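Local coordinates for protein oligogalacturonate-specific porin KdgM (Dickeya dadantii, PDB 4FQE) that forms a monomeric outer-membrane beta-barrel porin specific for oligogalacturonides and is required for full virulence, at residues R110-K116 with E153-G157; I172-L178 with Y189-V195. All coordinates share one frame; numbering follows the deposited sequence. Where two conformers were deposited one is given.

Interaction 1 of 2, residues R110-K116 with E153-G157; sequences RYRPYFK and EYKKG. With C8E ((hydroxyethyloxy)tri(ethyloxy)octane), chain H; C8E ((hydroxyethyloxy)tri(ethyloxy)octane), chain E.
The guanidinium of Arg-110 is approached in its plane, at the edge, by Glu-153 OE1, while one of its faces is covered by Arg-112, whose CZ sits 3.5 Å above the Arg-110 plane. In return, Arg-110 NH2 lies over the centre of the Arg-112 guanidinium. The ion pair with Glu-153 is long, 3.7 Å between Arg-110 NH2 and Glu-153 OE1, and the guanidinium and carboxylate planes are turned 50° apart. Thr-135 OG1, on the strand 131-142 that separates the two segments, hydrogen-bonds to both of these atoms and so bridges the gap.

Farther along, Tyr-114 carries its ring between backbone N and carbonyl carbon (chi1 62°), reaching past strand 131-142 to 153-157. The extended Lys-155 chain passes the ring at about a right angle, with Lys-155 CE 3.6 Å from Tyr-114 CE2, and Tyr-114 OH comes to 3.4 Å from Gly-157 CA. Beyond it, Lys-116 NZ and Lys-155 NZ are 4.0 Å apart.

The other side of the wall is largely aromatic and apolar: Pro-113 CD lies over one face of Tyr-111, a detergent tail contacts both residues, and C20 of a second detergent, near its hydroxyl end, sits over one face of Tyr-154, toward the rim.

Positive charge is in excess among the inward-facing side chains of these two segments, consistent with a pore that passes acidic oligogalacturonides.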
loop_
_atom_site.group_PDB
_atom_site.type_symbol
_atom_site.label_atom_id
_atom_site.label_comp_id
_atom_site.label_asym_id
_atom_site.label_seq_id
_atom_site.Cartn_x
_atom_site.Cartn_y
_atom_site.Cartn_z
ATOM N N ARG A 110 -7.349 1.567 7.780
ATOM C CA ARG A 110 -7.438 2.713 6.868
ATOM C C ARG A 110 -8.833 2.817 6.313
ATOM O O ARG A 110 -9.348 1.840 5.796
ATOM C CB ARG A 110 -6.435 2.587 5.700
ATOM C CG ARG A 110 -6.457 3.831 4.765
ATOM C CD ARG A 110 -5.466 3.688 3.607
ATOM N NE ARG A 110 -5.846 2.523 2.807
ATOM C CZ ARG A 110 -5.124 1.991 1.834
ATOM N NH1 ARG A 110 -3.963 2.544 1.470
ATOM N NH2 ARG A 110 -5.577 0.900 1.221
ATOM N N TYR A 111 -9.425 4.015 6.406
ATOM C CA TYR A 111 -10.666 4.369 5.697
ATOM C C TYR A 111 -10.312 5.289 4.526
ATOM O O TYR A 111 -9.682 6.323 4.713
ATOM C CB TYR A 111 -11.673 5.049 6.636
ATOM C CG TYR A 111 -12.910 5.585 5.933
ATOM C CD1 TYR A 111 -13.797 4.731 5.277
ATOM C CD2 TYR A 111 -13.183 6.936 5.925
ATOM C CE1 TYR A 111 -14.909 5.229 4.632
ATOM C CE2 TYR A 111 -14.293 7.446 5.275
ATOM C CZ TYR A 111 -15.156 6.578 4.646
ATOM O OH TYR A 111 -16.235 7.128 4.008
ATOM N N ARG A 112 -10.676 4.857 3.317
ATOM C CA ARG A 112 -10.329 5.573 2.099
ATOM C C ARG A 112 -11.526 5.653 1.150
ATOM O O ARG A 112 -11.721 4.759 0.302
ATOM C CB ARG A 112 -9.131 4.892 1.416
ATOM C CG ARG A 112 -8.605 5.594 0.169
ATOM C CD ARG A 112 -7.323 4.960 -0.356
ATOM N NE ARG A 112 -7.533 3.632 -0.934
ATOM C CZ ARG A 112 -6.592 2.929 -1.557
ATOM N NH1 ARG A 112 -5.371 3.421 -1.691
ATOM N NH2 ARG A 112 -6.868 1.731 -2.056
ATOM N N PRO A 113 -12.311 6.725 1.245
ATOM C CA PRO A 113 -13.367 6.846 0.274
ATOM C C PRO A 113 -12.754 7.107 -1.105
ATOM O O PRO A 113 -11.583 7.491 -1.200
ATOM C CB PRO A 113 -14.200 8.030 0.780
ATOM C CG PRO A 113 -13.311 8.794 1.666
ATOM C CD PRO A 113 -12.329 7.825 2.235
ATOM N N TYR A 114 -13.511 6.840 -2.161
ATOM C CA TYR A 114 -13.057 7.167 -3.508
ATOM C C TYR A 114 -14.160 7.943 -4.211
ATOM O O TYR A 114 -15.338 7.655 -4.065
ATOM C CB TYR A 114 -12.597 5.924 -4.308
ATOM C CG TYR A 114 -13.635 4.857 -4.582
ATOM C CD1 TYR A 114 -14.524 4.976 -5.651
ATOM C CD2 TYR A 114 -13.698 3.708 -3.800
ATOM C CE1 TYR A 114 -15.463 3.988 -5.913
ATOM C CE2 TYR A 114 -14.643 2.715 -4.040
ATOM C CZ TYR A 114 -15.506 2.847 -5.103
ATOM O OH TYR A 114 -16.440 1.865 -5.347
ATOM N N PHE A 115 -13.753 8.997 -4.899
ATOM C CA PHE A 115 -14.660 9.785 -5.728
ATOM C C PHE A 115 -14.019 9.682 -7.110
ATOM O O PHE A 115 -13.063 10.381 -7.382
ATOM C CB PHE A 115 -14.765 11.228 -5.200
ATOM C CG PHE A 115 -15.075 11.326 -3.723
ATOM C CD1 PHE A 115 -16.391 11.394 -3.270
ATOM C CD2 PHE A 115 -14.049 11.349 -2.776
ATOM C CE1 PHE A 115 -16.678 11.479 -1.918
ATOM C CE2 PHE A 115 -14.328 11.416 -1.427
ATOM C CZ PHE A 115 -15.648 11.480 -0.986
ATOM N N LYS A 116 -14.494 8.737 -7.938
ATOM C CA LYS A 116 -13.823 8.381 -9.207
ATOM C C LYS A 116 -14.640 8.525 -10.509
ATOM O O LYS A 116 -15.864 8.379 -10.524
ATOM C CB LYS A 116 -13.207 6.965 -9.125
ATOM C CG LYS A 116 -14.016 5.778 -9.645
ATOM C CD LYS A 116 -13.064 4.648 -10.054
ATOM C CE LYS A 116 -13.724 3.273 -10.039
ATOM N NZ LYS A 116 -13.659 2.590 -8.709
ATOM N N GLU A 153 -9.183 -6.358 2.995
ATOM C CA GLU A 153 -9.718 -5.154 2.405
ATOM C C GLU A 153 -11.166 -5.337 2.012
ATOM O O GLU A 153 -11.538 -6.314 1.346
ATOM C CB GLU A 153 -8.869 -4.723 1.214
ATOM C CG GLU A 153 -9.261 -3.374 0.669
ATOM C CD GLU A 153 -8.186 -2.763 -0.217
ATOM O OE1 GLU A 153 -7.125 -2.345 0.330
ATOM O OE2 GLU A 153 -8.404 -2.702 -1.451
ATOM N N TYR A 154 -11.986 -4.378 2.445
ATOM C CA TYR A 154 -13.393 -4.388 2.171
ATOM C C TYR A 154 -13.700 -3.177 1.296
ATOM O O TYR A 154 -13.433 -2.039 1.688
ATOM C CB TYR A 154 -14.153 -4.304 3.494
ATOM C CG TYR A 154 -15.638 -4.137 3.377
ATOM C CD1 TYR A 154 -16.485 -5.251 3.242
ATOM C CD2 TYR A 154 -16.217 -2.875 3.454
ATOM C CE1 TYR A 154 -17.868 -5.090 3.159
ATOM C CE2 TYR A 154 -17.588 -2.709 3.362
ATOM C CZ TYR A 154 -18.412 -3.812 3.220
ATOM O OH TYR A 154 -19.783 -3.607 3.145
ATOM N N LYS A 155 -14.270 -3.431 0.127
ATOM C CA LYS A 155 -14.630 -2.354 -0.792
ATOM C C LYS A 155 -16.124 -2.355 -1.017
ATOM O O LYS A 155 -16.722 -3.399 -1.293
ATOM C CB LYS A 155 -13.900 -2.496 -2.119
ATOM C CG LYS A 155 -14.057 -1.304 -3.059
ATOM C CD LYS A 155 -13.345 -1.563 -4.376
ATOM C CE LYS A 155 -13.577 -0.442 -5.367
ATOM N NZ LYS A 155 -12.649 -0.569 -6.522
ATOM N N LYS A 156 -16.712 -1.165 -0.927
ATOM C CA LYS A 156 -18.126 -0.996 -1.143
ATOM C C LYS A 156 -18.359 0.178 -2.057
ATOM O O LYS A 156 -17.850 1.261 -1.803
ATOM C CB LYS A 156 -18.833 -0.756 0.191
ATOM C CG LYS A 156 -20.312 -0.447 0.038
ATOM C CD LYS A 156 -21.156 -1.194 1.057
ATOM C CE LYS A 156 -22.570 -0.633 1.103
ATOM N NZ LYS A 156 -23.461 -1.438 1.989
ATOM N N GLY A 157 -19.126 -0.050 -3.117
ATOM C CA GLY A 157 -19.513 1.011 -4.042
ATOM C C GLY A 157 -20.757 1.756 -3.590
ATOM O O GLY A 157 -21.552 1.259 -2.771
HETATM C C1 C8E H . -11.156 9.837 4.644
HETATM C C2 C8E H . -11.700 11.207 4.959
HETATM C C3 C8E H . -11.078 11.696 6.257
HETATM C C4 C8E H . -9.566 11.834 6.137
HETATM C C5 C8E H . -9.115 13.281 6.158
HETATM C C6 C8E H . -9.237 13.875 4.764
HETATM C C7 C8E H . -7.889 14.002 4.072
HETATM C C8 C8E H . -7.991 14.877 2.824
HETATM O O9 C8E H . -7.696 16.237 3.151
HETATM C C10 C8E H . -7.819 17.135 2.042
HETATM C C11 C8E H . -6.730 18.206 2.130
HETATM O O12 C8E H . -5.638 17.925 1.255
HETATM C C13 C8E H . -4.397 18.535 1.629
HETATM C C14 C8E H . -3.614 17.622 2.575
HETATM O O15 C8E H . -2.254 17.425 2.158
HETATM C C16 C8E H . -1.279 17.428 3.217
HETATM C C17 C8E H . -1.196 16.099 3.958
HETATM O O18 C8E H . -2.048 16.123 5.112
HETATM C C19 C8E H . -3.205 15.298 4.996
HETATM C C20 C8E H . -4.457 16.069 5.385
HETATM O O21 C8E H . -5.490 15.887 4.412
HETATM C C1 C8E E . -7.897 4.354 13.305
HETATM C C2 C8E E . -8.712 5.563 12.889
HETATM C C3 C8E E . -9.031 5.568 11.397
HETATM C C4 C8E E . -9.823 4.337 10.982
HETATM C C5 C8E E . -11.105 4.680 10.230
HETATM C C6 C8E E . -12.141 5.353 11.141
HETATM C C7 C8E E . -13.609 4.952 10.914
HETATM C C8 C8E E . -13.874 3.727 10.038
HETATM O O9 C8E E . -15.277 3.504 9.863
HETATM C C10 C8E E . -15.592 2.332 9.099
HETATM C C11 C8E E . -16.709 2.592 8.093
HETATM O O12 C8E E . -17.456 1.383 7.875
HETATM C C13 C8E E . -18.548 1.224 8.792
HETATM C C14 C8E E . -18.863 -0.248 9.078
HETATM O O15 C8E E . -17.668 -1.015 9.302
HETATM C C16 C8E E . -17.736 -2.299 8.673
HETATM C C17 C8E E . -16.535 -3.177 9.040
HETATM O O18 C8E E . -16.359 -4.216 8.065
HETATM C C19 C8E E . -17.411 -5.187 8.045
HETATM C C20 C8E E . -18.341 -4.931 6.858
HETATM O O21 C8E E . -19.706 -4.753 7.260
#

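Interaction 2 of 2, residues I172-L178 with Y189-V195; sequences ITHNVKL and YVEVGNV. With C8E ((hydroxyethyloxy)tri(ethyloxy)octane), chain I.
Residues 172-178 and 189-195 run antiparallel at 169° with axes 4.7 Å apart, the hydrogen-bonded pairs being His-174 with Asn-194, Val-176 with Val-192 and Leu-178 with Val-190. They are the two arms of a beta hairpin in the wall of the closed porin barrel. The face bearing Val-176, Leu-178, Val-190 and Val-192 is largely apolar, with His-174 and Asn-194 as its polar end. The polyether part of a detergent lies against it: Val-176 CG2 is 3.9 Å from its C11, and C14 sits over one face of the His-174 ring, whose ND1 bonds to Tyr-150.

The opposite face is mainly polar. Asn-175 ND2 donates to the anti lone pair of Glu-191 OE1 (2.9 Å), with the amide and carboxylate planes 78° apart; Arg-209 forms a salt bridge to the same oxygen, and Arg-207 bonds to Asn-175 OD1. With OE1 gripped by both an amide and a guanidinium, the carboxylate probably stays ionised. Lys-177 runs alongside Glu-191, with Lys-177 CG 3.6 Å from Glu-191 CG. The chain stays extended to its end, placing CE over the ring of Tyr-189, toward its rim; Tyr-189 OH hydrogen-bonds to Asp-4. Lys-177 NZ makes a cation-pi contact 4.4 Å from the Tyr-189 ring centroid, only 8° off the ring normal.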
loop_
_atom_site.group_PDB
_atom_site.type_symbol
_atom_site.label_atom_id
_atom_site.label_comp_id
_atom_site.label_asym_id
_atom_site.label_seq_id
_atom_site.Cartn_x
_atom_site.Cartn_y
_atom_site.Cartn_z
ATOM N N ILE A 172 -14.406 -8.424 -1.013
ATOM C CA ILE A 172 -13.421 -8.642 0.021
ATOM C C ILE A 172 -12.142 -9.200 -0.600
ATOM O O ILE A 172 -12.177 -10.089 -1.457
ATOM C CB ILE A 172 -13.967 -9.546 1.148
ATOM C CG1 ILE A 172 -14.989 -8.762 1.981
ATOM C CG2 ILE A 172 -12.847 -10.012 2.060
ATOM C CD1 ILE A 172 -15.791 -9.635 2.915
ATOM N N THR A 173 -11.019 -8.675 -0.139
ATOM C CA THR A 173 -9.703 -9.098 -0.584
ATOM C C THR A 173 -8.904 -9.539 0.620
ATOM O O THR A 173 -8.880 -8.859 1.648
ATOM C CB THR A 173 -8.962 -7.952 -1.298
ATOM O OG1 THR A 173 -9.661 -7.653 -2.500
ATOM C CG2 THR A 173 -7.544 -8.351 -1.664
ATOM N N HIS A 174 -8.255 -10.682 0.478
ATOM C CA HIS A 174 -7.288 -11.185 1.445
ATOM C C HIS A 174 -5.932 -11.204 0.797
ATOM O O HIS A 174 -5.765 -11.747 -0.318
ATOM C CB HIS A 174 -7.652 -12.583 1.859
ATOM C CG HIS A 174 -9.001 -12.715 2.540
ATOM N ND1 HIS A 174 -9.168 -12.498 3.856
ATOM C CD2 HIS A 174 -10.236 -13.130 2.050
ATOM C CE1 HIS A 174 -10.466 -12.706 4.190
ATOM N NE2 HIS A 174 -11.116 -13.102 3.083
ATOM N N ASN A 175 -4.952 -10.601 1.439
ATOM C CA ASN A 175 -3.620 -10.551 0.878
ATOM C C ASN A 175 -2.548 -10.888 1.899
ATOM O O ASN A 175 -2.634 -10.469 3.077
ATOM C CB ASN A 175 -3.372 -9.170 0.260
ATOM C CG ASN A 175 -2.240 -9.178 -0.744
ATOM O OD1 ASN A 175 -2.382 -9.706 -1.849
ATOM N ND2 ASN A 175 -1.159 -8.486 -0.413
ATOM N N VAL A 176 -1.575 -11.693 1.463
ATOM C CA VAL A 176 -0.387 -11.994 2.256
ATOM C C VAL A 176 0.892 -11.552 1.540
ATOM O O VAL A 176 1.136 -11.899 0.384
ATOM C CB VAL A 176 -0.302 -13.497 2.542
ATOM C CG1 VAL A 176 0.888 -13.794 3.430
ATOM C CG2 VAL A 176 -1.599 -14.001 3.164
ATOM N N LYS A 177 1.721 -10.798 2.241
ATOM C CA LYS A 177 2.945 -10.253 1.677
ATOM C C LYS A 177 4.083 -10.730 2.550
ATOM O O LYS A 177 3.983 -10.723 3.798
ATOM C CB LYS A 177 2.929 -8.724 1.693
ATOM C CG LYS A 177 4.198 -8.046 1.168
ATOM C CD LYS A 177 4.076 -6.506 1.228
ATOM C CE LYS A 177 5.013 -5.744 0.308
ATOM N NZ LYS A 177 4.996 -4.242 0.536
ATOM N N LEU A 178 5.159 -11.169 1.906
ATOM C CA LEU A 178 6.369 -11.540 2.615
ATOM C C LEU A 178 7.534 -10.742 2.035
ATOM O O LEU A 178 7.800 -10.791 0.841
ATOM C CB LEU A 178 6.601 -13.057 2.462
ATOM C CG LEU A 178 7.912 -13.611 3.010
ATOM C CD1 LEU A 178 7.965 -13.464 4.537
ATOM C CD2 LEU A 178 8.068 -15.067 2.608
ATOM N N TYR A 189 10.242 -8.666 -2.284
ATOM C CA TYR A 189 9.041 -9.173 -1.709
ATOM C C TYR A 189 8.114 -9.856 -2.692
ATOM O O TYR A 189 8.202 -9.662 -3.881
ATOM C CB TYR A 189 8.298 -8.042 -0.997
ATOM C CG TYR A 189 7.808 -6.947 -1.930
ATOM C CD1 TYR A 189 8.567 -5.820 -2.187
ATOM C CD2 TYR A 189 6.575 -7.051 -2.537
ATOM C CE1 TYR A 189 8.097 -4.813 -3.032
ATOM C CE2 TYR A 189 6.099 -6.077 -3.386
ATOM C CZ TYR A 189 6.847 -4.955 -3.630
ATOM O OH TYR A 189 6.318 -3.996 -4.519
ATOM N N VAL A 190 7.227 -10.665 -2.142
ATOM C CA VAL A 190 6.208 -11.393 -2.874
ATOM C C VAL A 190 4.868 -11.244 -2.153
ATOM O O VAL A 190 4.817 -11.060 -0.915
ATOM C CB VAL A 190 6.563 -12.889 -3.041
ATOM C CG1 VAL A 190 6.730 -13.623 -1.710
ATOM C CG2 VAL A 190 5.483 -13.579 -3.852
ATOM N N GLU A 191 3.784 -11.259 -2.924
ATOM C CA GLU A 191 2.440 -11.216 -2.358
ATOM C C GLU A 191 1.566 -12.186 -3.075
ATOM O O GLU A 191 1.694 -12.371 -4.278
ATOM C CB GLU A 191 1.797 -9.817 -2.482
ATOM C CG GLU A 191 2.693 -8.660 -2.073
ATOM C CD GLU A 191 2.086 -7.301 -2.342
ATOM O OE1 GLU A 191 0.879 -7.097 -2.012
ATOM O OE2 GLU A 191 2.836 -6.424 -2.868
ATOM N N VAL A 192 0.664 -12.803 -2.326
ATOM C CA VAL A 192 -0.354 -13.672 -2.911
ATOM C C VAL A 192 -1.657 -13.271 -2.283
ATOM O O VAL A 192 -1.770 -13.181 -1.038
ATOM C CB VAL A 192 -0.080 -15.148 -2.643
ATOM C CG1 VAL A 192 -1.097 -16.023 -3.374
ATOM C CG2 VAL A 192 1.345 -15.453 -3.055
ATOM N N GLY A 193 -2.638 -13.005 -3.124
ATOM C CA GLY A 193 -3.943 -12.606 -2.636
ATOM C C GLY A 193 -5.091 -13.294 -3.306
ATOM O O GLY A 193 -4.955 -13.843 -4.382
ATOM N N ASN A 194 -6.228 -13.264 -2.639
ATOM C CA ASN A 194 -7.459 -13.729 -3.247
ATOM C C ASN A 194 -8.434 -12.586 -3.335
ATOM O O ASN A 194 -8.718 -11.894 -2.357
ATOM C CB ASN A 194 -8.090 -14.887 -2.485
ATOM C CG ASN A 194 -7.357 -16.200 -2.689
ATOM O OD1 ASN A 194 -7.053 -16.876 -1.716
ATOM N ND2 ASN A 194 -7.097 -16.585 -3.946
ATOM N N VAL A 195 -8.937 -12.391 -4.542
ATOM C CA VAL A 195 -9.850 -11.301 -4.820
ATOM C C VAL A 195 -11.216 -11.937 -5.123
ATOM O O VAL A 195 -11.334 -12.805 -6.018
ATOM C CB VAL A 195 -9.264 -10.416 -5.936
ATOM C CG1 VAL A 195 -8.036 -9.699 -5.408
ATOM C CG2 VAL A 195 -8.861 -11.246 -7.154
HETATM C C1 C8E I . 1.566 -12.507 13.003
HETATM C C2 C8E I . 0.363 -12.376 12.087
HETATM C C3 C8E I . 0.728 -11.951 10.659
HETATM C C4 C8E I . 0.906 -13.144 9.717
HETATM C C5 C8E I . -0.365 -13.540 8.968
HETATM C C6 C8E I . -0.047 -14.205 7.627
HETATM C C7 C8E I . -0.958 -15.380 7.285
HETATM C C8 C8E I . -2.420 -14.952 7.253
HETATM O O9 C8E I . -3.177 -15.788 6.370
HETATM C C10 C8E I . -4.563 -15.441 6.301
HETATM C C11 C8E I . -4.892 -15.194 4.840
HETATM O O12 C8E I . -6.132 -15.805 4.504
HETATM C C13 C8E I . -6.208 -16.018 3.098
HETATM C C14 C8E I . -7.550 -16.639 2.771
HETATM O O15 C8E I . -7.546 -17.027 1.392
HETATM C C16 C8E I . -8.806 -16.785 0.779
HETATM C C17 C8E I . -9.408 -18.095 0.317
HETATM O O18 C8E I . -10.352 -17.802 -0.717
HETATM C C19 C8E I . -10.921 -18.993 -1.268
HETATM C C20 C8E I . -10.103 -19.424 -2.479
HETATM O O21 C8E I . -10.681 -18.909 -3.687
#

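The two contacts follow each other around the same barrel wall, their centres 18 Å apart. Interaction 1 spans one intervening strand, 131-142, whereas interaction 2 pairs immediate neighbours. They meet where strand 146-157 adjoins strand 171-180: Glu-153 O lies 2.8 Å from Thr-173 N, a probable backbone hydrogen bond, and Tyr-154 CD1 packs 4.0 Å from Ile-172 CG1. Glu-153 thus faces Arg-110 with its side chain while its carbonyl ties 153-157 to 172-178. In both contacts most of the charged side chains lie on one face of the wall, and detergent lies along the other, as expected for a pore lined by polar groups within a membrane.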